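Long-range contacts in TlmII (Streptoalloteichus hindustanus, PDB 4HVM), which probably takes part in assembling the antibiotic tallysomycin as a condensation-domain protein and may bind phosphopantetheine: residues V300-D305 against S319-G324; A246-W251 against P312-L317. All blocks are in the same frame, centred on the assembly; numbering follows the deposited sequence.

Contact 1 of 2, residues V300-D305 against S319-G324; sequences VVFGVD and SRTQAG
The one hydrogen bond between strand residues 300-305 and helix residues 319-324 runs from Arg320 NH2 to Asp305 O, 3.3 Å long and nearly straight, with 169° at the hydrogen. The carbonyl oxygen lies in the guanidinium plane, at its edge, while the donor itself stands above the carbonyl plane. An arm extended from CG to NE carries the guanidinium out to the end of the strand, and CG sits beside the backbone N (chi1 -51°). The carboxylate of Asp305 is not part of this bond: its OD1 is hydrogen-bonded to Thr307 OG1, and OD2 lies 5.1 Å from Arg320 NH2, so at most a longer-range attraction is likely to act there. One residue back, Val304 places both methyls against Thr321, CG1 and CG2 each 3.9 Å from Thr321 OG1, as the two side chains cross obliquely. That hydroxyl is hydrogen-bonded to Leu317 O, one turn back in its own helix. Phe302 has CG between the backbone N and the carbonyl carbon (chi1 65°), and its ring atom CE2 comes within 3.9 Å of Thr321 CG2, the two side chains crossing obliquely. Between Phe302 and Val304 the backbones themselves approach: Gly324 CA makes a CH...O contact with Gly303 O at 3.4 Å. A beta carbon on Gly324 would run into that oxygen, so the close approach depends on its bare CA. The axes of the two short segments, 300-305 and 319-324, come within 6.7 Å and run roughly antiparallel. Strand 297-305 is an edge strand of a mixed six-stranded sheet and bonds through its backbone to strand 274-282, Phe302 pairing with Leu277 and Val304 with Leu275. The Phe302 ring also meets Phe325 edge-to-face, while Ala246 of helix 241-255 touches both Phe302 and Thr321.

Contact 2 of 2, residues A246-W251 against P312-L317; sequences AALTAW and PSFRDL
A capping box starts helix 314-330 just where it packs on helix 241-255. Ser313 holds the N-cap position and accepts from Asp316 N through OG at 3.2 Å; in return, Ser313 N donates to Asp316 OD2 at 2.9 Å, reaching the carboxylate from above its plane. These bonds tie up backbone N-H groups at the start of the helix, and the Asp316 carboxylate is placed where its charge would probably suit the helix dipole. With the first turn set in this way, Phe314 and Leu317 are presented to residues 246-251. Leu317 makes the largest single contribution. Its CG lies beside the backbone N (chi1 -70°), and both methyls lie against the start of the Trp251 side chain: CD1 is 3.4 Å from Trp251 CD1, on an oblique approach to the indole, and CD2 is 3.7 Å from Trp251 CB. Ala247, whose CB points at the same helix, lies one turn earlier, 4.4 Å from Leu317 CB. This is an interface of helix on helix, with apolar side-chain contacts and no hydrogen bond between the segments, within a chain of the condensation-domain family. An alanine in place of Leu317 would probably loosen the hold on Trp251, since both methyls that meet it would be gone. Pro312, in the turn before the helix, brings CG to the indole edge, 4.2 Å from Trp251 CD1, the two side chains crossing at about a right angle. On the other flank, Leu248 CD2 touches the Phe314 ring edge-on at CD1, 3.9 Å away. Helix 445-459 closes in behind, with Ala453 against Trp251, Leu450 and Met454 against Leu248, and Ala457 against Phe314, while Leu465 in the C-terminal loop touches both Trp251 and Leu317.

Along the chain, helix 241-255 comes first, bringing residues 246-251; strand 274-282 follows, then strand 297-305 with residues 300-305. After a short turn, residues 312-317 lead into helix 314-330, which goes on to supply 319-324. Contact 2 thus closes a loop of 60 residues and contact 1 one of 13, and the two cross, because 300-305 lies inside the longer loop while 319-324 lies beyond it. One helix serves both: its start packs on helix 241-255, and the part that follows reaches the edge strand while still touching 241-255 through Thr321. The contacts touch directly, with Val304 CG2 4.2 Å from Ala250 CB, so the edge strand and both helices share one packed corner.

Contact 1 of 2, residues V300-D305 against S319-G324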
ATOM      1  N   VAL A 300       9.482   1.792   5.528  1.00 14.67           N
ATOM      2  CA  VAL A 300      10.747   2.291   6.057  1.00 16.17           C
ATOM      3  C   VAL A 300      10.616   3.748   6.501  1.00 19.78           C
ATOM      4  O   VAL A 300       9.896   4.531   5.884  1.00 28.65           O
ATOM      5  CB  VAL A 300      11.901   2.138   5.043  1.00 15.42           C
ATOM      6  CG1 VAL A 300      12.097   0.675   4.687  1.00 21.29           C
ATOM      7  CG2 VAL A 300      11.633   2.953   3.794  1.00 19.44           C
ATOM      8  N   VAL A 301      11.301   4.099   7.584  1.00 19.90           N
ATOM      9  CA  VAL A 301      11.290   5.466   8.090  1.00  9.12           C
ATOM     10  C   VAL A 301      12.623   6.137   7.783  1.00 16.00           C
ATOM     11  O   VAL A 301      13.680   5.634   8.164  1.00 26.71           O
ATOM     12  CB  VAL A 301      11.040   5.495   9.606  1.00 17.41           C
ATOM     13  CG1 VAL A 301      11.085   6.922  10.126  1.00 18.34           C
ATOM     14  CG2 VAL A 301       9.708   4.838   9.931  1.00 21.53           C
ATOM     15  N   PHE A 302      12.574   7.263   7.077  1.00 13.00           N
ATOM     16  CA  PHE A 302      13.788   7.982   6.694  1.00 17.93           C
ATOM     17  C   PHE A 302      13.635   9.480   6.909  1.00 17.71           C
ATOM     18  O   PHE A 302      12.520   9.998   6.940  1.00 21.36           O
ATOM     19  CB  PHE A 302      14.161   7.693   5.236  1.00 16.34           C
ATOM     20  CG  PHE A 302      13.163   8.204   4.238  1.00 10.93           C
ATOM     21  CD1 PHE A 302      11.995   7.506   3.985  1.00 10.89           C
ATOM     22  CD2 PHE A 302      13.401   9.375   3.538  1.00 12.01           C
ATOM     23  CE1 PHE A 302      11.080   7.975   3.066  1.00 14.59           C
ATOM     24  CE2 PHE A 302      12.493   9.845   2.617  1.00 12.18           C
ATOM     25  CZ  PHE A 302      11.331   9.145   2.381  1.00 16.63           C
ATOM     26  N   GLY A 303      14.761  10.172   7.052  1.00 12.88           N
ATOM     27  CA  GLY A 303      14.746  11.601   7.295  1.00 14.15           C
ATOM     28  C   GLY A 303      15.386  12.419   6.189  1.00 19.60           C
ATOM     29  O   GLY A 303      16.454  12.076   5.684  1.00 20.38           O
ATOM     30  N   VAL A 304      14.722  13.506   5.811  1.00 20.55           N
ATOM     31  CA  VAL A 304      15.269  14.449   4.848  1.00 11.36           C
ATOM     32  C   VAL A 304      15.913  15.616   5.596  1.00 26.31           C
ATOM     33  O   VAL A 304      15.247  16.320   6.355  1.00 24.57           O
ATOM     34  CB  VAL A 304      14.175  14.981   3.906  1.00 11.32           C
ATOM     35  CG1 VAL A 304      14.778  15.878   2.845  1.00 13.84           C
ATOM     36  CG2 VAL A 304      13.428  13.828   3.260  1.00 10.41           C
ATOM     37  N   ASP A 305      17.211  15.809   5.389  1.00 25.39           N
ATOM     38  CA  ASP A 305      17.931  16.892   6.048  1.00 27.76           C
ATOM     39  C   ASP A 305      17.740  18.201   5.295  1.00 26.50           C
ATOM     40  O   ASP A 305      18.243  18.367   4.189  1.00 21.43           O
ATOM     41  CB  ASP A 305      19.417  16.553   6.159  1.00 33.65           C
ATOM     42  CG  ASP A 305      20.182  17.553   7.004  1.00 39.34           C
ATOM     43  OD1 ASP A 305      19.540  18.349   7.725  1.00 42.66           O
ATOM     44  OD2 ASP A 305      21.430  17.534   6.943  1.00 39.55           O
ATOM     45  N   SER A 319      18.434  15.107  -3.838  1.00 16.05           N
ATOM     46  CA  SER A 319      19.700  14.627  -3.306  1.00 18.47           C
ATOM     47  C   SER A 319      19.597  14.273  -1.823  1.00 23.96           C
ATOM     48  O   SER A 319      20.097  13.238  -1.377  1.00 21.68           O
ATOM     49  CB  SER A 319      20.774  15.690  -3.512  1.00 24.39           C
ATOM     50  OG  SER A 319      21.929  15.389  -2.764  1.00 39.92           O
ATOM     51  N   ARG A 320      18.938  15.141  -1.066  1.00 26.22           N
ATOM     52  CA  ARG A 320      18.826  14.971   0.374  1.00 22.28           C
ATOM     53  C   ARG A 320      17.782  13.918   0.747  1.00 22.72           C
ATOM     54  O   ARG A 320      17.913  13.237   1.765  1.00 19.40           O
ATOM     55  CB  ARG A 320      18.524  16.318   1.034  1.00 12.58           C
ATOM     56  CG  ARG A 320      19.489  17.411   0.597  1.00 26.59           C
ATOM     57  CD  ARG A 320      19.360  18.668   1.425  1.00 22.29           C
ATOM     58  NE  ARG A 320      20.409  19.634   1.113  1.00 29.13           N
ATOM     59  CZ  ARG A 320      20.819  20.590   1.939  1.00 45.68           C
ATOM     60  NH1 ARG A 320      21.781  21.420   1.560  1.00 54.68           N
ATOM     61  NH2 ARG A 320      20.277  20.717   3.142  1.00 46.86           N
ATOM     62  N   THR A 321      16.753  13.779  -0.084  1.00 22.58           N
ATOM     63  CA  THR A 321      15.727  12.763   0.125  1.00 16.02           C
ATOM     64  C   THR A 321      16.291  11.374  -0.137  1.00 18.70           C
ATOM     65  O   THR A 321      16.049  10.434   0.623  1.00 19.23           O
ATOM     66  CB  THR A 321      14.534  12.983  -0.817  1.00 16.90           C
ATOM     67  OG1 THR A 321      13.979  14.284  -0.590  1.00 27.29           O
ATOM     68  CG2 THR A 321      13.463  11.927  -0.589  1.00  9.23           C
ATOM     69  N   GLN A 322      17.048  11.255  -1.221  1.00 21.47           N
ATOM     70  CA  GLN A 322      17.638   9.981  -1.616  1.00 18.58           C
ATOM     71  C   GLN A 322      18.699   9.522  -0.620  1.00 17.97           C
ATOM     72  O   GLN A 322      18.864   8.326  -0.381  1.00 13.09           O
ATOM     73  CB  GLN A 322      18.242  10.091  -3.019  1.00 20.47           C
ATOM     74  CG  GLN A 322      18.838   8.800  -3.564  1.00 34.02           C
ATOM     75  CD  GLN A 322      19.316   8.955  -4.994  1.00 44.96           C
ATOM     76  OE1 GLN A 322      18.756   9.741  -5.758  1.00 52.38           O
ATOM     77  NE2 GLN A 322      20.360   8.221  -5.361  1.00 39.35           N
ATOM     78  N   ALA A 323      19.415  10.479  -0.038  1.00 14.08           N
ATOM     79  CA  ALA A 323      20.458  10.172   0.937  1.00  9.77           C
ATOM     80  C   ALA A 323      19.863   9.621   2.227  1.00 13.79           C
ATOM     81  O   ALA A 323      20.438   8.738   2.861  1.00 22.22           O
ATOM     82  CB  ALA A 323      21.296  11.402   1.224  1.00 10.54           C
ATOM     83  N   GLY A 324      18.710  10.152   2.618  1.00 12.56           N
ATOM     84  CA  GLY A 324      18.038   9.693   3.816  1.00  9.32           C
ATOM     85  C   GLY A 324      17.376   8.348   3.608  1.00 21.81           C
ATOM     86  O   GLY A 324      17.408   7.487   4.489  1.00 20.37           O
TER

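Contact 2 of 2, residues A246-W251 against P312-L317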
ATOM      1  N   ALA A 246       8.023  12.317  -2.055  1.00 26.78           N
ATOM      2  CA  ALA A 246       8.611  12.509  -0.736  1.00 26.16           C
ATOM      3  C   ALA A 246       9.491  13.754  -0.679  1.00 25.32           C
ATOM      4  O   ALA A 246       9.514  14.457   0.332  1.00 27.18           O
ATOM      5  CB  ALA A 246       9.405  11.279  -0.331  1.00 29.62           C
ATOM      6  N   ALA A 247      10.204  14.026  -1.767  1.00 22.97           N
ATOM      7  CA  ALA A 247      11.075  15.190  -1.836  1.00 18.95           C
ATOM      8  C   ALA A 247      10.266  16.478  -1.867  1.00 22.37           C
ATOM      9  O   ALA A 247      10.582  17.438  -1.165  1.00 21.25           O
ATOM     10  CB  ALA A 247      11.977  15.104  -3.058  1.00 21.64           C
ATOM     11  N   LEU A 248       9.216  16.488  -2.683  1.00 18.83           N
ATOM     12  CA  LEU A 248       8.397  17.682  -2.861  1.00 25.22           C
ATOM     13  C   LEU A 248       7.471  17.935  -1.676  1.00 25.88           C
ATOM     14  O   LEU A 248       7.206  19.086  -1.332  1.00 27.83           O
ATOM     15  CB  LEU A 248       7.598  17.604  -4.165  1.00 18.76           C
ATOM     16  CG  LEU A 248       8.413  17.772  -5.451  1.00 26.35           C
ATOM     17  CD1 LEU A 248       7.526  17.628  -6.674  1.00 27.50           C
ATOM     18  CD2 LEU A 248       9.138  19.110  -5.462  1.00 18.82           C
ATOM     19  N   THR A 249       6.987  16.863  -1.054  1.00 25.14           N
ATOM     20  CA  THR A 249       6.156  16.983   0.139  1.00 22.76           C
ATOM     21  C   THR A 249       6.981  17.540   1.291  1.00 27.31           C
ATOM     22  O   THR A 249       6.530  18.424   2.022  1.00 37.54           O
ATOM     23  CB  THR A 249       5.550  15.631   0.556  1.00 20.45           C
ATOM     24  OG1 THR A 249       4.707  15.134  -0.490  1.00 23.68           O
ATOM     25  CG2 THR A 249       4.732  15.786   1.822  1.00 21.29           C
ATOM     26  N   ALA A 250       8.195  17.019   1.445  1.00 20.82           N
ATOM     27  CA  ALA A 250       9.117  17.500   2.467  1.00 22.61           C
ATOM     28  C   ALA A 250       9.485  18.951   2.204  1.00 21.00           C
ATOM     29  O   ALA A 250       9.659  19.731   3.137  1.00 28.45           O
ATOM     30  CB  ALA A 250      10.368  16.641   2.509  1.00 20.53           C
ATOM     31  N   TRP A 251       9.601  19.306   0.928  1.00 26.57           N
ATOM     32  CA  TRP A 251       9.924  20.674   0.541  1.00 29.62           C
ATOM     33  C   TRP A 251       8.844  21.657   0.968  1.00 31.13           C
ATOM     34  O   TRP A 251       9.141  22.692   1.561  1.00 36.36           O
ATOM     35  CB  TRP A 251      10.134  20.777  -0.969  1.00 29.64           C
ATOM     36  CG  TRP A 251      10.044  22.183  -1.488  1.00 26.61           C
ATOM     37  CD1 TRP A 251      11.010  23.146  -1.424  1.00 24.61           C
ATOM     38  CD2 TRP A 251       8.925  22.782  -2.156  1.00 24.71           C
ATOM     39  NE1 TRP A 251      10.562  24.305  -2.011  1.00 25.78           N
ATOM     40  CE2 TRP A 251       9.285  24.108  -2.467  1.00 22.05           C
ATOM     41  CE3 TRP A 251       7.655  22.325  -2.520  1.00 21.66           C
ATOM     42  CZ2 TRP A 251       8.422  24.982  -3.124  1.00 34.02           C
ATOM     43  CZ3 TRP A 251       6.798  23.195  -3.173  1.00 26.53           C
ATOM     44  CH2 TRP A 251       7.186  24.507  -3.468  1.00 29.52           C
ATOM     45  N   PRO A 312      16.151  26.305  -2.754  1.00 32.41           N
ATOM     46  CA  PRO A 312      16.583  24.993  -3.238  1.00 27.99           C
ATOM     47  C   PRO A 312      15.940  24.631  -4.571  1.00 23.62           C
ATOM     48  O   PRO A 312      14.869  25.136  -4.909  1.00 21.80           O
ATOM     49  CB  PRO A 312      16.092  24.047  -2.144  1.00 19.79           C
ATOM     50  CG  PRO A 312      14.881  24.721  -1.597  1.00 24.71           C
ATOM     51  CD  PRO A 312      15.142  26.199  -1.682  1.00 28.27           C
ATOM     52  N   SER A 313      16.607  23.764  -5.324  1.00 25.43           N
ATOM     53  CA  SER A 313      16.046  23.241  -6.563  1.00 27.62           C
ATOM     54  C   SER A 313      15.512  21.836  -6.315  1.00 23.96           C
ATOM     55  O   SER A 313      15.685  21.284  -5.228  1.00 25.01           O
ATOM     56  CB  SER A 313      17.108  23.199  -7.658  1.00 21.08           C
ATOM     57  OG  SER A 313      18.119  22.262  -7.339  1.00 32.88           O
ATOM     58  N   PHE A 314      14.863  21.253  -7.317  1.00 19.09           N
ATOM     59  CA  PHE A 314      14.386  19.881  -7.198  1.00 17.08           C
ATOM     60  C   PHE A 314      15.557  18.932  -6.976  1.00 30.56           C
ATOM     61  O   PHE A 314      15.452  17.975  -6.211  1.00 31.88           O
ATOM     62  CB  PHE A 314      13.601  19.465  -8.437  1.00 17.41           C
ATOM     63  CG  PHE A 314      13.137  18.036  -8.410  1.00 16.12           C
ATOM     64  CD1 PHE A 314      12.161  17.626  -7.516  1.00 20.21           C
ATOM     65  CD2 PHE A 314      13.661  17.106  -9.293  1.00 20.25           C
ATOM     66  CE1 PHE A 314      11.726  16.316  -7.495  1.00 14.21           C
ATOM     67  CE2 PHE A 314      13.230  15.794  -9.279  1.00 18.34           C
ATOM     68  CZ  PHE A 314      12.260  15.399  -8.377  1.00 21.75           C
ATOM     69  N   ARG A 315      16.670  19.209  -7.645  1.00 30.83           N
ATOM     70  CA  ARG A 315      17.873  18.400  -7.491  1.00 23.74           C
ATOM     71  C   ARG A 315      18.401  18.454  -6.067  1.00 22.76           C
ATOM     72  O   ARG A 315      18.860  17.446  -5.535  1.00 26.27           O
ATOM     73  CB  ARG A 315      18.966  18.849  -8.463  1.00 24.75           C
ATOM     74  CG  ARG A 315      18.941  18.133  -9.799  1.00 33.70           C
ATOM     75  CD  ARG A 315      20.264  18.295 -10.533  1.00 45.88           C
ATOM     76  NE  ARG A 315      20.278  17.577 -11.803  1.00 54.55           N
ATOM     77  CZ  ARG A 315      19.910  18.110 -12.963  1.00 62.38           C
ATOM     78  NH1 ARG A 315      19.505  19.371 -13.015  1.00 71.14           N
ATOM     79  NH2 ARG A 315      19.953  17.385 -14.074  1.00 61.94           N
ATOM     80  N   ASP A 316      18.337  19.636  -5.460  1.00 21.14           N
ATOM     81  CA  ASP A 316      18.784  19.820  -4.083  1.00 24.59           C
ATOM     82  C   ASP A 316      18.013  18.921  -3.122  1.00 22.86           C
ATOM     83  O   ASP A 316      18.603  18.218  -2.308  1.00 32.84           O
ATOM     84  CB  ASP A 316      18.646  21.285  -3.656  1.00 33.72           C
ATOM     85  CG  ASP A 316      19.707  22.177  -4.274  1.00 46.16           C
ATOM     86  OD1 ASP A 316      20.853  21.711  -4.449  1.00 55.55           O
ATOM     87  OD2 ASP A 316      19.396  23.346  -4.584  1.00 45.63           O
ATOM     88  N   LEU A 317      16.689  18.945  -3.231  1.00 21.03           N
ATOM     89  CA  LEU A 317      15.834  18.171  -2.344  1.00 19.03           C
ATOM     90  C   LEU A 317      15.834  16.692  -2.702  1.00 19.51           C
ATOM     91  O   LEU A 317      15.659  15.841  -1.832  1.00 23.38           O
ATOM     92  CB  LEU A 317      14.411  18.725  -2.367  1.00 14.16           C
ATOM     93  CG  LEU A 317      14.269  20.087  -1.693  1.00 20.42           C
ATOM     94  CD1 LEU A 317      13.420  21.002  -2.538  1.00 31.17           C
ATOM     95  CD2 LEU A 317      13.679  19.938  -0.303  1.00 17.63           C
TER